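PDB 2O0M: transcriptional regulator, SorC family, which probably regulates transcription by binding DNA through an N-terminal domain and a carbohydrate effector through its putative sugar-binding domain. Local coordinates for residues Ile330-Glu333 / Ala334-Asn337. Sequence-based numbering, arbitrary orientation.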
loop_
_atom_site.group_PDB
_atom_site.type_symbol
_atom_site.label_atom_id
_atom_site.label_comp_id
_atom_site.label_asym_id
_atom_site.label_seq_id
_atom_site.Cartn_x
_atom_site.Cartn_y
_atom_site.Cartn_z
ATOM N N ILE A 330 -10.139 -1.946 2.789
ATOM C CA ILE A 330 -10.926 -0.718 2.950
ATOM C C ILE A 330 -11.217 -0.200 1.551
ATOM O O ILE A 330 -10.301 0.066 0.773
ATOM C CB ILE A 330 -10.184 0.365 3.743
ATOM C CG1 ILE A 330 -9.834 -0.170 5.135
ATOM C CG2 ILE A 330 -11.035 1.640 3.812
ATOM C CD1 ILE A 330 -8.952 0.720 5.955
ATOM N N THR A 331 -12.494 -0.065 1.231
ATOM C CA THR A 331 -12.899 0.317 -0.107
ATOM C C THR A 331 -14.177 1.152 -0.029
ATOM O O THR A 331 -14.616 1.546 1.058
ATOM C CB THR A 331 -13.075 -0.951 -0.983
ATOM O OG1 THR A 331 -13.203 -0.594 -2.368
ATOM C CG2 THR A 331 -14.252 -1.817 -0.526
ATOM N N ASP A 332 -14.766 1.427 -1.176
ATOM C CA ASP A 332 -16.011 2.196 -1.183
ATOM C C ASP A 332 -17.117 1.490 -1.946
ATOM O O ASP A 332 -16.903 0.445 -2.555
ATOM C CB ASP A 332 -15.790 3.637 -1.654
ATOM C CG ASP A 332 -15.185 3.739 -3.041
ATOM O OD1 ASP A 332 -15.259 2.772 -3.820
ATOM O OD2 ASP A 332 -14.642 4.822 -3.354
ATOM N N GLU A 333 -18.315 2.058 -1.855
ATOM C CA GLU A 333 -19.486 1.490 -2.497
ATOM C C GLU A 333 -19.295 1.398 -3.998
ATOM O O GLU A 333 -19.733 0.441 -4.624
ATOM C CB GLU A 333 -20.734 2.336 -2.212
ATOM C CG GLU A 333 -21.301 2.192 -0.811
ATOM C CD GLU A 333 -22.651 2.903 -0.654
ATOM O OE1 GLU A 333 -22.698 4.144 -0.804
ATOM O OE2 GLU A 333 -23.668 2.222 -0.381
ATOM N N ALA A 334 -18.657 2.400 -4.587
ATOM C CA ALA A 334 -18.512 2.420 -6.035
ATOM C C ALA A 334 -17.680 1.230 -6.513
ATOM O O ALA A 334 -18.034 0.560 -7.483
ATOM C CB ALA A 334 -17.926 3.717 -6.491
ATOM N N ALA A 335 -16.597 0.936 -5.806
ATOM C CA ALA A 335 -15.768 -0.214 -6.161
ATOM C C ALA A 335 -16.503 -1.531 -5.911
ATOM O O ALA A 335 -16.523 -2.407 -6.772
ATOM C CB ALA A 335 -14.458 -0.185 -5.394
ATOM N N ALA A 336 -17.108 -1.650 -4.736
ATOM C CA ALA A 336 -17.811 -2.862 -4.344
ATOM C C ALA A 336 -18.973 -3.182 -5.284
ATOM O O ALA A 336 -19.100 -4.315 -5.740
ATOM C CB ALA A 336 -18.305 -2.744 -2.905
ATOM N N ASN A 337 -19.830 -2.200 -5.557
ATOM C CA ASN A 337 -20.956 -2.420 -6.476
ATOM C C ASN A 337 -20.478 -2.929 -7.839
ATOM O O ASN A 337 -21.086 -3.820 -8.423
ATOM C CB ASN A 337 -21.783 -1.143 -6.670
ATOM C CG ASN A 337 -22.612 -0.773 -5.450
ATOM O OD1 ASN A 337 -22.936 -1.618 -4.609
ATOM N ND2 ASN A 337 -22.977 0.502 -5.360
HETATM O O HOH W 1 -24.545 0.804 -3.078
#
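Asp332 caps the first turn of helix 333-339 with its side chain: Ala335 N donates to Asp332 OD1 over 3.0 Å with an N-H...O angle of 160°, meeting the oxygen nearly along its C-O axis. The torsion responsible is chi1 of 58°, which tucks CG in between the two backbone branches, N and C, and brings OD1 to the first turn. OD1 also accepts from Gly309 N, while OD2 is bonded to Ser117 OG, so both oxygens of this buried group are satisfied, which should hold the carboxylate against rotation. Two backbone bonds then start the helical ladder, Ala336 N to Asp332 O at 3.0 Å and Asn337 N to Glu333 O at 2.8 Å. This is an Asp N-cap at a strand-to-helix junction in the putative sugar-binding domain, of Rossmann-like type; strand 328-332, which ends here, runs parallel to strands 109-113 and 302-306 on its two sides. At the exposed Asn337, one water accepts from Asn337 ND2 at 2.8 Å and donates to Glu333 OE2 at 3.2 Å, while Glu333 OE1 takes Gly115 N. The methyl CB of buried Ala335 lies 3.3 Å from Thr331 OG1, a hydroxyl already bonded to Ala307 O, and 3.4 Å from Asp332 OD1. Ala336, also buried, has its CB 3.5 Å from Asp332 O and touches Ile97 and Met101 of helix 96-105.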